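Local coordinates for intracellular protease/amidase (Salmonella enterica subsp. enterica serovar Typhimurium, PDB 4K2H), which binds zinc and may act as a peptidase of the DJ-1/PfpI family, although its precise function is not established, at residues I21-I26 and D161-L166; G121-C126 and E136-D141. The protein carries 1 engineered substitution. One frame throughout, in Å; residues are numbered along the deposited sequence. Where two conformers were deposited one is given.

Contact 1: I21-I26 and D161-L166; sequences IVTLDI and DFALTL. With ZN (zinc ion), chain P.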
loop_
_atom_site.group_PDB
_atom_site.type_symbol
_atom_site.label_atom_id
_atom_site.label_comp_id
_atom_site.label_asym_id
_atom_site.label_seq_id
_atom_site.Cartn_x
_atom_site.Cartn_y
_atom_site.Cartn_z
ATOM N N ILE A 21 2.116 1.144 4.160
ATOM C CA ILE A 21 0.656 1.268 4.090
ATOM C C ILE A 21 -0.074 -0.080 4.072
ATOM O O ILE A 21 -1.127 -0.187 4.704
ATOM C CB ILE A 21 0.175 2.147 2.913
ATOM C CG1 ILE A 21 0.479 3.636 3.139
ATOM C CG2 ILE A 21 -1.308 1.972 2.677
ATOM C CD1 ILE A 21 1.042 3.999 4.505
ATOM N N VAL A 22 0.457 -1.091 3.371
ATOM C CA VAL A 22 -0.206 -2.410 3.372
ATOM C C VAL A 22 -0.178 -2.955 4.803
ATOM O O VAL A 22 -1.198 -3.434 5.294
ATOM C CB VAL A 22 0.377 -3.403 2.348
ATOM C CG1 VAL A 22 -0.277 -4.784 2.461
ATOM C CG2 VAL A 22 0.162 -2.910 0.933
ATOM N N THR A 23 0.948 -2.798 5.511
ATOM C CA THR A 23 1.061 -3.342 6.859
ATOM C C THR A 23 0.070 -2.643 7.779
ATOM O O THR A 23 -0.595 -3.253 8.623
ATOM C CB THR A 23 2.480 -3.165 7.439
ATOM O OG1 THR A 23 3.443 -3.704 6.542
ATOM C CG2 THR A 23 2.612 -3.882 8.799
ATOM N N LEU A 24 -0.015 -1.329 7.623
ATOM C CA LEU A 24 -0.933 -0.567 8.420
ATOM C C LEU A 24 -2.387 -0.950 8.118
ATOM O O LEU A 24 -3.212 -1.093 9.014
ATOM C CB LEU A 24 -0.670 0.910 8.147
ATOM C CG LEU A 24 -1.531 1.831 8.941
ATOM C CD1 LEU A 24 -0.706 3.071 9.247
ATOM C CD2 LEU A 24 -2.824 2.109 8.178
ATOM N N ASP A 25 -2.708 -1.096 6.853
ATOM C CA ASP A 25 -4.064 -1.497 6.468
ATOM C C ASP A 25 -4.432 -2.861 7.097
ATOM O O ASP A 25 -5.514 -3.040 7.667
ATOM C CB ASP A 25 -4.175 -1.513 4.933
ATOM C CG ASP A 25 -5.347 -2.286 4.425
ATOM O OD1 ASP A 25 -6.297 -1.631 3.992
ATOM O OD2 ASP A 25 -5.339 -3.556 4.388
ATOM N N ILE A 26 -3.537 -3.825 6.990
ATOM C CA ILE A 26 -3.845 -5.176 7.515
ATOM C C ILE A 26 -4.090 -5.101 9.025
ATOM O O ILE A 26 -5.131 -5.555 9.523
ATOM C CB ILE A 26 -2.708 -6.166 7.209
ATOM C CG1 ILE A 26 -2.578 -6.367 5.695
ATOM C CG2 ILE A 26 -2.921 -7.505 7.915
ATOM C CD1 ILE A 26 -3.815 -6.925 5.035
ATOM N N ASP A 161 2.243 -11.300 3.475
ATOM C CA ASP A 161 2.693 -12.380 4.339
ATOM C C ASP A 161 3.302 -11.804 5.621
ATOM O O ASP A 161 3.002 -12.283 6.731
ATOM C CB ASP A 161 3.693 -13.288 3.615
ATOM C CG ASP A 161 3.913 -14.605 4.342
ATOM O OD1 ASP A 161 3.292 -14.791 5.409
ATOM O OD2 ASP A 161 4.702 -15.449 3.851
ATOM N N PHE A 162 4.127 -10.774 5.466
ATOM C CA PHE A 162 4.764 -10.082 6.591
ATOM C C PHE A 162 3.733 -9.516 7.555
ATOM O O PHE A 162 3.824 -9.733 8.775
ATOM C CB PHE A 162 5.699 -8.992 6.044
ATOM C CG PHE A 162 6.179 -7.995 7.077
ATOM C CD1 PHE A 162 7.299 -8.265 7.866
ATOM C CD2 PHE A 162 5.534 -6.772 7.226
ATOM C CE1 PHE A 162 7.751 -7.337 8.800
ATOM C CE2 PHE A 162 5.990 -5.840 8.145
ATOM C CZ PHE A 162 7.091 -6.138 8.949
ATOM N N ALA A 163 2.762 -8.793 7.002
ATOM C CA ALA A 163 1.713 -8.165 7.797
ATOM C C ALA A 163 0.808 -9.192 8.498
ATOM O O ALA A 163 0.479 -9.043 9.677
ATOM C CB ALA A 163 0.874 -7.235 6.921
ATOM N N LEU A 164 0.397 -10.234 7.769
ATOM C CA LEU A 164 -0.473 -11.257 8.373
ATOM C C LEU A 164 0.287 -12.003 9.473
ATOM O O LEU A 164 -0.234 -12.195 10.555
ATOM C CB LEU A 164 -1.054 -12.181 7.312
ATOM C CG LEU A 164 -1.946 -11.436 6.307
ATOM C CD1 LEU A 164 -2.164 -12.285 5.073
ATOM C CD2 LEU A 164 -3.294 -10.974 6.861
ATOM N N THR A 165 1.545 -12.335 9.228
ATOM C CA THR A 165 2.364 -13.013 10.238
ATOM C C THR A 165 2.563 -12.179 11.486
ATOM O O THR A 165 2.378 -12.668 12.615
ATOM C CB THR A 165 3.729 -13.406 9.669
ATOM O OG1 THR A 165 3.486 -14.240 8.556
ATOM C CG2 THR A 165 4.560 -14.190 10.677
ATOM N N LEU A 166 2.916 -10.919 11.293
ATOM C CA LEU A 166 3.004 -10.001 12.410
ATOM C C LEU A 166 1.684 -9.986 13.176
ATOM O O LEU A 166 1.685 -10.076 14.404
ATOM C CB LEU A 166 3.355 -8.589 11.923
ATOM C CG LEU A 166 3.230 -7.460 12.951
ATOM C CD1 LEU A 166 4.072 -7.727 14.190
ATOM C CD2 LEU A 166 3.630 -6.134 12.323
HETATM ZN ZN ZN P . -6.874 0.375 4.222
#
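The F162 ring meets helix 21-26 at its edge, where T23 OG1 lies in the ring plane 3.7 Å from F162 CE2; T23 CG2 follows at 4.0 Å from the same rim carbon. T23 OG1 hydrogen-bonds to E19 O one helical turn back, and this bond, not the phenyl edge, satisfies the hydroxyl. C103 of strand 101-104 and V144 of strand 144-147 also touch F162.

A163 occupies the middle of the contact: its CA is 5.0 Å from T23 CA, and its CB sits 3.7 Å from I26 CB. I26 CG2, held anti to the backbone N, reaches L164 CD2 at 3.6 Å, the two side chains crossing at about a right angle. The axes of the two segments come within 8.9 Å at a crossing angle of -36°, with the small A163 side chain between them.

D25 takes no part in the helix contact: its OD1 binds zinc at 2.1 Å together with E16, E17 and H49 of the second subunit, while OD2 forms a salt bridge with R29. No hydrogen bond links the two segments; the contact rests on van der Waals packing, mostly of apolar carbons, and the carboxylate of D25 serves R29 and the metal that bridges the dimer.

Contact 2: G121-C126 and E136-D141; sequences GRRYVC and EGVYVD
Y124 and Y139 pack where the two strands run side by side in parallel. Y139 CA stands over one face of the Y124 ring, 4.2 Å from its centroid and 26° off the normal, a CH-pi contact. The ring's edge faces backbone: R122 O, G137 C and V138 N lie in its plane, and CE2 comes within 3.7 Å of G137 C, a residue with no side chain to intervene. Chi1 of 76° puts Y124 CG between its own N and carbonyl carbon; the ring beyond it lies beside G137 and V138, with Y139 CA over its face.

Three backbone bonds fasten this part: V138 N to R122 O (3.0 Å and nearly straight, 178°), Y124 N to V138 O, and V140 N to Y124 O at 2.8 Å. Beyond them V125 CG2 presses to 3.2 Å from V140 O, while the sulfur of C126 comes obliquely beside the Y139 ring, which also stacks on W131.

The side with R123 and V138 is looser. R123 CG is 4.0 Å from V138 CB, and the neighbouring V140 lies side by side with R123, CG2 to R123 CB 3.9 Å; R123 and V138 are exposed, although V145 touches both R123 and V140. The G121 end is loose too, its N bonding E136 O weakly at 3.2 Å. A water bound by Y124 OH lies in the plane of that ring.

The alternating bonds, with R123 paired to V138 and Y124 to Y139, define a short two-stranded parallel ladder, separate from the central parallel sheet of this DJ-1/PfpI fold.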
loop_
_atom_site.group_PDB
_atom_site.type_symbol
_atom_site.label_atom_id
_atom_site.label_comp_id
_atom_site.label_asym_id
_atom_site.label_seq_id
_atom_site.Cartn_x
_atom_site.Cartn_y
_atom_site.Cartn_z
ATOM N N GLY A 121 23.094 -11.519 16.386
ATOM C CA GLY A 121 23.228 -12.846 15.791
ATOM C C GLY A 121 21.936 -13.415 15.214
ATOM O O GLY A 121 21.927 -14.544 14.764
ATOM N N ARG A 122 20.838 -12.658 15.195
ATOM C CA ARG A 122 19.563 -13.283 14.840
ATOM C C ARG A 122 19.408 -13.546 13.362
ATOM O O ARG A 122 20.077 -12.922 12.527
ATOM C CB ARG A 122 18.383 -12.486 15.365
ATOM C CG ARG A 122 18.170 -12.645 16.869
ATOM C CD ARG A 122 17.157 -11.629 17.365
ATOM N NE ARG A 122 17.644 -10.253 17.150
ATOM C CZ ARG A 122 17.094 -9.171 17.686
ATOM N NH1 ARG A 122 16.051 -9.273 18.496
ATOM N NH2 ARG A 122 17.612 -7.979 17.444
ATOM N N ARG A 123 18.540 -14.513 13.051
ATOM C CA ARG A 123 18.154 -14.794 11.673
ATOM C C ARG A 123 17.218 -13.695 11.167
ATOM O O ARG A 123 16.342 -13.252 11.891
ATOM C CB ARG A 123 17.480 -16.162 11.561
ATOM C CG ARG A 123 18.454 -17.326 11.783
ATOM C CD ARG A 123 17.725 -18.657 11.764
ATOM N NE ARG A 123 16.836 -18.750 12.920
ATOM C CZ ARG A 123 15.505 -18.680 12.888
ATOM N NH1 ARG A 123 14.823 -18.763 14.034
ATOM N NH2 ARG A 123 14.842 -18.534 11.737
ATOM N N TYR A 124 17.418 -13.276 9.917
ATOM C CA TYR A 124 16.692 -12.152 9.343
ATOM C C TYR A 124 16.771 -12.262 7.825
ATOM O O TYR A 124 17.605 -13.000 7.285
ATOM C CB TYR A 124 17.315 -10.817 9.810
ATOM C CG TYR A 124 18.602 -10.513 9.090
ATOM C CD1 TYR A 124 18.594 -9.703 7.957
ATOM C CD2 TYR A 124 19.819 -11.114 9.481
ATOM C CE1 TYR A 124 19.742 -9.452 7.238
ATOM C CE2 TYR A 124 20.991 -10.864 8.773
ATOM C CZ TYR A 124 20.941 -10.021 7.645
ATOM O OH TYR A 124 22.065 -9.718 6.899
ATOM N N VAL A 125 15.888 -11.530 7.155
ATOM C CA VAL A 125 15.932 -11.346 5.717
ATOM C C VAL A 125 15.878 -9.856 5.417
ATOM O O VAL A 125 15.434 -9.055 6.227
ATOM C CB VAL A 125 14.777 -12.077 5.002
ATOM C CG1 VAL A 125 13.420 -11.456 5.305
ATOM C CG2 VAL A 125 15.007 -12.137 3.498
ATOM N N CYS A 126 16.354 -9.500 4.244
ATOM C CA CYS A 126 16.293 -8.150 3.783
ATOM C C CYS A 126 16.256 -8.237 2.261
ATOM O O CYS A 126 16.315 -9.340 1.694
ATOM C CB CYS A 126 17.527 -7.392 4.273
ATOM S SG CYS A 126 19.063 -8.033 3.590
ATOM N N GLU A 136 27.108 -9.085 11.395
ATOM C CA GLU A 136 26.746 -9.947 12.559
ATOM C C GLU A 136 25.294 -10.466 12.642
ATOM O O GLU A 136 24.757 -10.665 13.735
ATOM C CB GLU A 136 27.148 -9.258 13.885
ATOM C CG GLU A 136 26.641 -7.824 14.061
ATOM C CD GLU A 136 25.148 -7.720 14.373
ATOM O OE1 GLU A 136 24.696 -8.322 15.381
ATOM O OE2 GLU A 136 24.429 -7.016 13.616
ATOM N N GLY A 137 24.652 -10.721 11.519
ATOM C CA GLY A 137 23.356 -11.392 11.557
ATOM C C GLY A 137 23.478 -12.677 10.784
ATOM O O GLY A 137 24.537 -12.952 10.207
ATOM N N VAL A 138 22.410 -13.473 10.771
ATOM C CA VAL A 138 22.339 -14.637 9.879
ATOM C C VAL A 138 21.252 -14.477 8.813
ATOM O O VAL A 138 20.070 -14.700 9.077
ATOM C CB VAL A 138 22.094 -15.963 10.654
ATOM C CG1 VAL A 138 22.004 -17.124 9.671
ATOM C CG2 VAL A 138 23.203 -16.193 11.671
ATOM N N TYR A 139 21.662 -14.132 7.598
ATOM C CA TYR A 139 20.727 -13.961 6.496
ATOM C C TYR A 139 20.057 -15.274 6.116
ATOM O O TYR A 139 20.748 -16.261 5.863
ATOM C CB TYR A 139 21.465 -13.414 5.271
ATOM C CG TYR A 139 20.600 -13.333 4.033
ATOM C CD1 TYR A 139 19.726 -12.263 3.839
ATOM C CD2 TYR A 139 20.665 -14.305 3.069
ATOM C CE1 TYR A 139 18.946 -12.173 2.705
ATOM C CE2 TYR A 139 19.892 -14.242 1.929
ATOM C CZ TYR A 139 19.027 -13.174 1.747
ATOM O OH TYR A 139 18.255 -13.121 0.613
ATOM N N VAL A 140 18.727 -15.279 6.082
ATOM C CA VAL A 140 17.951 -16.398 5.540
ATOM C C VAL A 140 17.121 -15.858 4.389
ATOM O O VAL A 140 16.508 -14.775 4.507
ATOM C CB VAL A 140 16.992 -17.010 6.584
ATOM C CG1 VAL A 140 16.280 -18.253 6.022
ATOM C CG2 VAL A 140 17.752 -17.391 7.848
ATOM N N ASP A 141 17.124 -16.568 3.264
ATOM C CA ASP A 141 16.321 -16.147 2.113
ATOM C C ASP A 141 14.950 -16.757 2.204
ATOM O O ASP A 141 14.707 -17.812 1.651
ATOM C CB ASP A 141 16.970 -16.503 0.773
ATOM C CG ASP A 141 16.175 -15.962 -0.425
ATOM O OD1 ASP A 141 15.107 -15.308 -0.237
ATOM O OD2 ASP A 141 16.620 -16.172 -1.570
HETATM O O HOH W 1 24.229 -11.082 7.501
HETATM O O HOH W 2 17.551 -10.515 -0.032
#

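In the fold
Contact 1 is core and contact 2 is only partly buried: all six touching residues of the helix pair are buried, whereas four of the twelve in the strand pair are exposed. Their centres are about 20 Å apart and their nearest atoms about 7 Å, without touching. They hold different elements, helices 17-29 and 159-171 in one, strands 123-124 and 138-139 in the other, and the whole of contact 2 falls in the sequence between the two helices of contact 1. The chemistry differs accordingly. Contact 1 packs mainly apolar side chains without a hydrogen bond between its segments and borders a zinc site shared with the second subunit; contact 2 relies on backbone hydrogen bonds, and no other chain of the assembly touches it.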